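Local coordinates for protein NADP-dependent glyceraldehyde-3-phosphate dehydrogenase (Bacillus halodurans, PDB 3PRL) that probably oxidises glyceraldehyde 3-phosphate with NADP+ in a non-phosphorylating reaction, as a member of the aldehyde dehydrogenase family, at residues D[116-127]-D[464-472]; D[262-273]-D[414-425]. One frame throughout, in Å; residues are numbered along the deposited sequence.

Contact 1: residues D[116-127]-D[464-472]; sequences IIRHTADEALRL and QGIKPSLLS
T120 and I466 mark the closest backbone approach, their CA atoms 5.8 Å apart, where the C-terminal end of helix 103-124 meets the short helix 466-472. The axes of the two segments come within 9.7 Å at a crossing angle of -59°, and no hydrogen bond joins them. I466 is the knob: it enters the hole formed by I116, H119, T120 and E123. Its CD1 lies 3.6 Å from I116 CG2 and also packs on the hydroxyl of T120, whereas the CG2 branch, anti to its backbone N, rests on T120 CA and on the edge of the H119 ring. T120 OG1 is held by a 2.7 Å bond to I116 O, which also accepts from T120 N on the opposite face of its carbonyl plane. One turn on, L470 presses CD1 against the methylenes of E123, 3.5 Å from E123 CG, while L127 CD1 reaches L470 CB from the turn 124-127. The bend of the E123 chain at chi2 (69°) goes with a divided role: its carbon stem packs on I466 and L470, and OE2 forms a salt bridge with R126 of the second subunit. K467 NZ stays 4.3 Å from E123 OE1, too far for a salt bridge. The arrangement is a knobs-into-holes crossing of two helices in an aldehyde dehydrogenase subunit, set directly beside a subunit interface.

Contact 2: residues D[262-273]-D[414-425]; sequences GKDPAIVLDDAD and LQASIFTKDTDR
P265 O accepts from S417 N at 3.0 Å, the first backbone-to-backbone hydrogen bond between the parallel strands 264-268 and 415-419, whose directions differ by 9°. The pairing continues through I267, whose N donates to S417 O and whose O receives F419 N at 2.7 Å, and ends with L269 N on F419 O. Before these bonds the D264 carboxylate takes over: OD1 accepts Q415 N at 2.8 Å from above the carboxylate plane, and also a water that in turn accepts from L414 N. Its other oxygen, OD2, is bound by A295 N and T444 OG1. With an alanine here, Q415 N and the bridging water would probably lose their acceptor, and A295 N and T444 OG1 theirs. The side-chain NE2 of Q415 instead donates to E445 O.

Past the strands, D271 CG stands between its backbone N and carbonyl carbon (chi1 58°), which turns OD1 to a 2.9 Å salt bridge with R425 NH2, at the guanidinium edge with the planes 63° apart. D422 OD2 lies over a face of that group, a long ion pair with no N-H directed at the oxygen, and D422 OD1 accepts a weak capping bond from R425 N. T420 OG1 and R425 NE are buried without a hydrogen-bond partner in the model. I267 CD1 lies 3.6 Å from I418 CD1. The F419 ring turns an edge to I267 O. This parallel pair belongs to the mixed sheet of the alpha/beta catalytic domain known in aldehyde dehydrogenases: strand 296-302 flanks 264-268, helix 274-286 covers A266, V268 and F419, and helix 423-431 covers L269 and I418.

How the contacts relate
The centres of contacts 1 and 2 lie 30 Å apart, and about 9 Å separates their nearest atoms, so they do not touch. Along the chain, 262-273 and 414-425 are nested within the loop closed by 116-127 and 464-472. Both contacts approach E259, the predicted active-site residue: its side chain is about 10 Å from that of I466 and about 7 Å from that of L414. G262 of contact 2 also lies near G240, a residue seen to bind NADP+, although no cofactor is bound to this chain. A segment of each contact also reaches the third subunit, by L125 O in 116-127 and by T423 and D424 in 414-425.

Contact 1: residues D[116-127]-D[464-472]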
# COMPACT_ATOMS: atom_id res chain seq x y z
N ILE D 116 -17.89 5.55 -13.72
CA ILE D 116 -17.52 5.78 -12.32
C ILE D 116 -18.04 4.68 -11.39
O ILE D 116 -17.34 4.27 -10.45
CB ILE D 116 -17.99 7.17 -11.79
CG1 ILE D 116 -17.11 8.29 -12.34
CG2 ILE D 116 -17.89 7.24 -10.28
CD1 ILE D 116 -17.87 9.63 -12.53
N ILE D 117 -19.25 4.21 -11.65
CA ILE D 117 -19.87 3.17 -10.85
C ILE D 117 -19.12 1.83 -11.00
O ILE D 117 -18.93 1.11 -10.02
CB ILE D 117 -21.37 3.03 -11.17
CG1 ILE D 117 -22.14 4.29 -10.72
CG2 ILE D 117 -21.99 1.76 -10.57
CD1 ILE D 117 -23.46 4.45 -11.37
N ARG D 118 -18.69 1.50 -12.22
CA ARG D 118 -17.97 0.23 -12.43
C ARG D 118 -16.60 0.25 -11.76
O ARG D 118 -16.21 -0.70 -11.10
CB ARG D 118 -17.87 -0.12 -13.91
CG ARG D 118 -19.22 -0.42 -14.53
CD ARG D 118 -19.07 -1.30 -15.73
NE ARG D 118 -20.00 -0.92 -16.77
CZ ARG D 118 -19.72 -0.02 -17.71
NH1 ARG D 118 -18.53 0.58 -17.74
NH2 ARG D 118 -20.64 0.26 -18.63
N HIS D 119 -15.88 1.35 -11.93
CA HIS D 119 -14.53 1.53 -11.40
C HIS D 119 -14.50 1.59 -9.88
O HIS D 119 -13.52 1.15 -9.27
CB HIS D 119 -13.91 2.78 -11.99
CG HIS D 119 -12.41 2.79 -11.91
ND1 HIS D 119 -11.62 2.35 -12.95
CD2 HIS D 119 -11.58 3.17 -10.92
CE1 HIS D 119 -10.35 2.46 -12.60
NE2 HIS D 119 -10.30 2.96 -11.38
N THR D 120 -15.56 2.16 -9.30
CA THR D 120 -15.83 2.20 -7.86
C THR D 120 -16.08 0.79 -7.32
O THR D 120 -15.55 0.42 -6.27
CB THR D 120 -17.10 3.10 -7.55
OG1 THR D 120 -16.83 4.47 -7.83
CG2 THR D 120 -17.52 3.00 -6.11
N ALA D 121 -16.95 0.05 -8.01
CA ALA D 121 -17.18 -1.37 -7.68
C ALA D 121 -15.88 -2.18 -7.61
O ALA D 121 -15.62 -2.84 -6.59
CB ALA D 121 -18.14 -2.00 -8.66
N ASP D 122 -15.06 -2.13 -8.67
CA ASP D 122 -13.78 -2.88 -8.72
C ASP D 122 -12.82 -2.39 -7.62
O ASP D 122 -12.05 -3.17 -7.05
CB ASP D 122 -13.04 -2.75 -10.07
CG ASP D 122 -13.96 -2.85 -11.30
OD1 ASP D 122 -14.78 -3.77 -11.38
OD2 ASP D 122 -13.79 -2.00 -12.22
N GLU D 123 -12.84 -1.08 -7.35
CA GLU D 123 -11.96 -0.53 -6.31
C GLU D 123 -12.32 -1.05 -4.92
O GLU D 123 -11.44 -1.23 -4.06
CB GLU D 123 -11.96 0.99 -6.35
CG GLU D 123 -10.81 1.64 -5.56
CD GLU D 123 -9.44 1.42 -6.18
OE1 GLU D 123 -8.51 1.05 -5.45
OE2 GLU D 123 -9.27 1.62 -7.40
N ALA D 124 -13.61 -1.30 -4.70
CA ALA D 124 -14.06 -1.84 -3.42
C ALA D 124 -13.56 -3.27 -3.19
O ALA D 124 -13.13 -3.62 -2.09
CB ALA D 124 -15.56 -1.77 -3.30
N LEU D 125 -13.60 -4.07 -4.25
CA LEU D 125 -13.04 -5.42 -4.24
C LEU D 125 -11.57 -5.45 -3.81
O LEU D 125 -11.05 -6.50 -3.43
CB LEU D 125 -13.11 -6.03 -5.64
CG LEU D 125 -14.41 -6.62 -6.18
CD1 LEU D 125 -14.09 -7.30 -7.50
CD2 LEU D 125 -15.08 -7.59 -5.18
N ARG D 126 -10.90 -4.32 -3.88
CA ARG D 126 -9.47 -4.31 -3.59
C ARG D 126 -9.06 -3.60 -2.30
O ARG D 126 -7.88 -3.31 -2.09
CB ARG D 126 -8.70 -3.77 -4.79
CG ARG D 126 -8.57 -4.82 -5.85
CD ARG D 126 -8.78 -4.26 -7.22
NE ARG D 126 -8.78 -5.33 -8.21
CZ ARG D 126 -9.85 -5.74 -8.88
NH1 ARG D 126 -11.05 -5.21 -8.67
NH2 ARG D 126 -9.72 -6.73 -9.76
N LEU D 127 -10.03 -3.33 -1.44
CA LEU D 127 -9.71 -2.75 -0.15
C LEU D 127 -9.27 -3.86 0.80
O LEU D 127 -10.08 -4.47 1.49
CB LEU D 127 -10.89 -1.96 0.43
CG LEU D 127 -11.51 -0.86 -0.43
CD1 LEU D 127 -12.42 -0.03 0.46
CD2 LEU D 127 -10.48 0.03 -1.09
N GLN D 464 -12.41 13.46 -2.33
CA GLN D 464 -13.13 12.53 -3.20
C GLN D 464 -12.23 11.96 -4.29
O GLN D 464 -11.00 11.98 -4.19
CB GLN D 464 -14.36 13.20 -3.82
CG GLN D 464 -15.70 12.60 -3.42
CD GLN D 464 -16.24 11.59 -4.44
OE1 GLN D 464 -15.62 11.32 -5.48
NE2 GLN D 464 -17.40 11.01 -4.13
N GLY D 465 -12.86 11.51 -5.36
CA GLY D 465 -12.20 10.67 -6.33
C GLY D 465 -12.56 9.27 -5.86
O GLY D 465 -13.10 9.09 -4.76
N ILE D 466 -12.26 8.27 -6.68
CA ILE D 466 -12.79 6.92 -6.46
C ILE D 466 -12.34 6.27 -5.16
O ILE D 466 -13.18 6.00 -4.29
CB ILE D 466 -12.54 5.98 -7.65
CG1 ILE D 466 -13.19 6.54 -8.92
CG2 ILE D 466 -13.04 4.55 -7.34
CD1 ILE D 466 -14.68 6.77 -8.82
N LYS D 467 -11.04 6.02 -5.01
CA LYS D 467 -10.54 5.42 -3.77
C LYS D 467 -10.78 6.29 -2.53
O LYS D 467 -11.27 5.76 -1.52
CB LYS D 467 -9.08 4.98 -3.82
CG LYS D 467 -8.66 4.14 -2.58
CD LYS D 467 -7.16 4.18 -2.31
CE LYS D 467 -6.45 3.01 -2.97
NZ LYS D 467 -6.09 1.93 -1.98
N PRO D 468 -10.41 7.59 -2.58
CA PRO D 468 -10.57 8.44 -1.39
C PRO D 468 -12.01 8.45 -0.89
O PRO D 468 -12.25 8.52 0.32
CB PRO D 468 -10.17 9.84 -1.89
CG PRO D 468 -9.22 9.56 -3.01
CD PRO D 468 -9.74 8.32 -3.67
N SER D 469 -12.96 8.37 -1.84
CA SER D 469 -14.37 8.24 -1.52
C SER D 469 -14.65 7.01 -0.67
O SER D 469 -15.35 7.10 0.33
CB SER D 469 -15.21 8.19 -2.80
OG SER D 469 -15.21 9.48 -3.39
N LEU D 470 -14.10 5.87 -1.07
CA LEU D 470 -14.34 4.61 -0.32
C LEU D 470 -13.91 4.68 1.14
O LEU D 470 -14.61 4.15 2.01
CB LEU D 470 -13.67 3.44 -1.03
CG LEU D 470 -14.34 3.15 -2.38
CD1 LEU D 470 -13.42 2.42 -3.31
CD2 LEU D 470 -15.59 2.36 -2.16
N LEU D 471 -12.76 5.32 1.38
CA LEU D 471 -12.17 5.52 2.70
C LEU D 471 -12.99 6.47 3.56
O LEU D 471 -13.06 6.33 4.79
CB LEU D 471 -10.74 6.08 2.58
CG LEU D 471 -9.54 5.12 2.36
CD1 LEU D 471 -9.88 3.89 1.51
CD2 LEU D 471 -8.31 5.81 1.77
N SER D 472 -13.58 7.47 2.91
CA SER D 472 -14.39 8.42 3.64
C SER D 472 -15.74 7.79 4.02
O SER D 472 -16.44 8.31 4.90
CB SER D 472 -14.60 9.67 2.79
OG SER D 472 -15.35 9.36 1.64

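Contact 2: residues D[262-273]-D[414-425]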
# COMPACT_ATOMS: atom_id res chain seq x y z
N GLY D 262 -15.45 27.33 -6.47
CA GLY D 262 -14.09 27.61 -6.87
C GLY D 262 -13.97 28.95 -7.54
O GLY D 262 -14.96 29.50 -8.04
N LYS D 263 -12.77 29.51 -7.51
CA LYS D 263 -12.42 30.55 -8.49
C LYS D 263 -11.05 30.16 -9.07
O LYS D 263 -10.03 30.81 -8.78
CB LYS D 263 -12.43 31.93 -7.83
CG LYS D 263 -12.42 33.14 -8.78
CD LYS D 263 -13.81 33.54 -9.29
CE LYS D 263 -13.71 34.84 -10.10
NZ LYS D 263 -15.01 35.34 -10.67
N ASP D 264 -11.02 29.08 -9.85
CA ASP D 264 -9.75 28.55 -10.38
C ASP D 264 -9.05 29.60 -11.25
O ASP D 264 -9.64 30.14 -12.18
CB ASP D 264 -9.92 27.22 -11.17
CG ASP D 264 -10.61 26.11 -10.36
OD1 ASP D 264 -10.50 26.07 -9.11
OD2 ASP D 264 -11.28 25.26 -11.00
N PRO D 265 -7.78 29.92 -10.93
CA PRO D 265 -7.01 30.82 -11.79
C PRO D 265 -6.33 30.10 -12.93
O PRO D 265 -5.97 28.92 -12.81
CB PRO D 265 -5.95 31.38 -10.84
CG PRO D 265 -5.78 30.28 -9.79
CD PRO D 265 -7.15 29.70 -9.61
N ALA D 266 -6.16 30.81 -14.04
CA ALA D 266 -5.28 30.37 -15.09
C ALA D 266 -4.09 31.31 -15.02
O ALA D 266 -4.26 32.52 -15.05
CB ALA D 266 -5.96 30.48 -16.42
N ILE D 267 -2.90 30.74 -14.87
CA ILE D 267 -1.69 31.54 -14.86
C ILE D 267 -0.95 31.31 -16.17
O ILE D 267 -0.66 30.17 -16.52
CB ILE D 267 -0.81 31.20 -13.64
CG1 ILE D 267 -1.64 31.38 -12.35
CG2 ILE D 267 0.46 32.04 -13.64
CD1 ILE D 267 -0.90 31.13 -11.04
N VAL D 268 -0.69 32.41 -16.89
CA VAL D 268 -0.02 32.37 -18.19
C VAL D 268 1.27 33.20 -18.14
O VAL D 268 1.24 34.43 -18.07
CB VAL D 268 -0.96 32.85 -19.32
CG1 VAL D 268 -0.50 32.33 -20.66
CG2 VAL D 268 -2.41 32.40 -19.06
N LEU D 269 2.42 32.51 -18.13
CA LEU D 269 3.73 33.16 -18.13
C LEU D 269 4.23 33.44 -19.56
O LEU D 269 3.64 32.97 -20.52
CB LEU D 269 4.76 32.34 -17.34
CG LEU D 269 4.51 32.14 -15.84
CD1 LEU D 269 5.63 31.32 -15.19
CD2 LEU D 269 4.31 33.48 -15.13
N ASP D 270 5.32 34.20 -19.67
CA ASP D 270 5.88 34.65 -20.96
C ASP D 270 6.20 33.53 -21.96
O ASP D 270 5.92 33.66 -23.16
CB ASP D 270 7.11 35.55 -20.70
CG ASP D 270 8.10 35.60 -21.86
OD1 ASP D 270 7.73 35.36 -23.03
OD2 ASP D 270 9.29 35.90 -21.59
N ASP D 271 6.77 32.44 -21.47
CA ASP D 271 7.19 31.33 -22.31
C ASP D 271 6.09 30.27 -22.48
O ASP D 271 6.33 29.08 -22.28
CB ASP D 271 8.48 30.70 -21.76
CG ASP D 271 8.32 30.22 -20.32
OD1 ASP D 271 7.43 30.73 -19.61
OD2 ASP D 271 9.10 29.33 -19.89
N ALA D 272 4.88 30.70 -22.85
CA ALA D 272 3.76 29.78 -22.96
C ALA D 272 3.29 29.63 -24.39
O ALA D 272 3.31 30.59 -25.17
CB ALA D 272 2.61 30.24 -22.08
N ASP D 273 2.87 28.42 -24.74
CA ASP D 273 2.19 28.19 -26.01
C ASP D 273 0.80 28.79 -25.85
O ASP D 273 -0.08 28.20 -25.21
CB ASP D 273 2.12 26.69 -26.36
CG ASP D 273 1.27 26.41 -27.59
OD1 ASP D 273 0.44 27.25 -27.97
OD2 ASP D 273 1.42 25.32 -28.19
N LEU D 414 -9.90 25.53 -4.85
CA LEU D 414 -10.26 24.26 -5.45
C LEU D 414 -9.11 23.73 -6.34
O LEU D 414 -8.39 22.78 -5.96
CB LEU D 414 -11.60 24.41 -6.20
CG LEU D 414 -12.41 23.22 -6.75
CD1 LEU D 414 -12.30 21.97 -5.87
CD2 LEU D 414 -13.87 23.62 -6.89
N GLN D 415 -8.91 24.37 -7.49
CA GLN D 415 -7.92 23.93 -8.46
C GLN D 415 -7.25 25.14 -9.14
O GLN D 415 -7.64 26.27 -8.90
CB GLN D 415 -8.58 22.99 -9.49
CG GLN D 415 -8.85 21.58 -8.96
CD GLN D 415 -8.96 20.54 -10.07
OE1 GLN D 415 -8.73 20.84 -11.23
NE2 GLN D 415 -9.28 19.28 -9.70
N ALA D 416 -6.24 24.89 -9.97
CA ALA D 416 -5.56 25.96 -10.73
C ALA D 416 -4.77 25.42 -11.92
O ALA D 416 -4.40 24.24 -11.94
CB ALA D 416 -4.61 26.76 -9.80
N SER D 417 -4.51 26.30 -12.89
CA SER D 417 -3.66 25.99 -14.03
C SER D 417 -2.42 26.91 -14.09
O SER D 417 -2.53 28.11 -13.84
CB SER D 417 -4.45 26.16 -15.33
OG SER D 417 -5.65 25.41 -15.34
N ILE D 418 -1.24 26.34 -14.40
CA ILE D 418 -0.06 27.12 -14.77
C ILE D 418 0.32 26.82 -16.23
O ILE D 418 0.38 25.65 -16.63
CB ILE D 418 1.20 26.84 -13.86
CG1 ILE D 418 0.82 26.57 -12.40
CG2 ILE D 418 2.25 27.98 -13.98
CD1 ILE D 418 0.14 27.72 -11.69
N PHE D 419 0.57 27.87 -17.00
CA PHE D 419 0.94 27.74 -18.41
C PHE D 419 2.35 28.30 -18.70
O PHE D 419 2.64 29.48 -18.45
CB PHE D 419 -0.12 28.40 -19.28
CG PHE D 419 -1.45 27.69 -19.28
CD1 PHE D 419 -1.69 26.65 -20.17
CD2 PHE D 419 -2.46 28.07 -18.39
CE1 PHE D 419 -2.93 25.98 -20.18
CE2 PHE D 419 -3.69 27.41 -18.38
CZ PHE D 419 -3.93 26.36 -19.28
N THR D 420 3.21 27.43 -19.22
CA THR D 420 4.66 27.66 -19.29
C THR D 420 5.29 26.53 -20.08
O THR D 420 4.75 25.42 -20.13
CB THR D 420 5.32 27.56 -17.89
OG1 THR D 420 4.36 27.84 -16.86
CG2 THR D 420 6.49 28.51 -17.76
N LYS D 421 6.43 26.79 -20.69
CA LYS D 421 7.25 25.71 -21.24
C LYS D 421 8.25 25.25 -20.19
O LYS D 421 8.84 24.18 -20.32
CB LYS D 421 7.98 26.14 -22.52
CG LYS D 421 7.11 26.82 -23.57
CD LYS D 421 6.22 25.86 -24.33
CE LYS D 421 5.96 26.42 -25.73
NZ LYS D 421 5.59 25.35 -26.69
N ASP D 422 8.43 26.07 -19.16
CA ASP D 422 9.37 25.79 -18.08
C ASP D 422 8.71 24.93 -17.00
O ASP D 422 8.24 25.45 -15.98
CB ASP D 422 9.89 27.10 -17.48
CG ASP D 422 11.09 26.90 -16.58
OD1 ASP D 422 11.25 25.79 -16.02
OD2 ASP D 422 11.86 27.86 -16.43
N THR D 423 8.70 23.61 -17.23
CA THR D 423 8.01 22.65 -16.36
C THR D 423 8.45 22.67 -14.89
O THR D 423 7.60 22.72 -14.01
CB THR D 423 8.12 21.21 -16.90
OG1 THR D 423 7.38 21.09 -18.12
CG2 THR D 423 7.58 20.19 -15.88
N ASP D 424 9.76 22.62 -14.63
CA ASP D 424 10.24 22.66 -13.24
C ASP D 424 9.67 23.88 -12.50
O ASP D 424 9.15 23.74 -11.40
CB ASP D 424 11.77 22.62 -13.15
CG ASP D 424 12.36 21.32 -13.69
OD1 ASP D 424 11.67 20.28 -13.66
OD2 ASP D 424 13.53 21.34 -14.15
N ARG D 425 9.74 25.05 -13.14
CA ARG D 425 9.24 26.30 -12.56
C ARG D 425 7.74 26.24 -12.25
O ARG D 425 7.33 26.55 -11.13
CB ARG D 425 9.54 27.46 -13.50
CG ARG D 425 9.66 28.81 -12.81
CD ARG D 425 10.19 29.86 -13.79
NE ARG D 425 9.29 30.06 -14.93
CZ ARG D 425 9.58 30.81 -15.99
NH1 ARG D 425 10.75 31.43 -16.07
NH2 ARG D 425 8.70 30.94 -16.97
O HOH W 1 -10.28 27.87 -6.87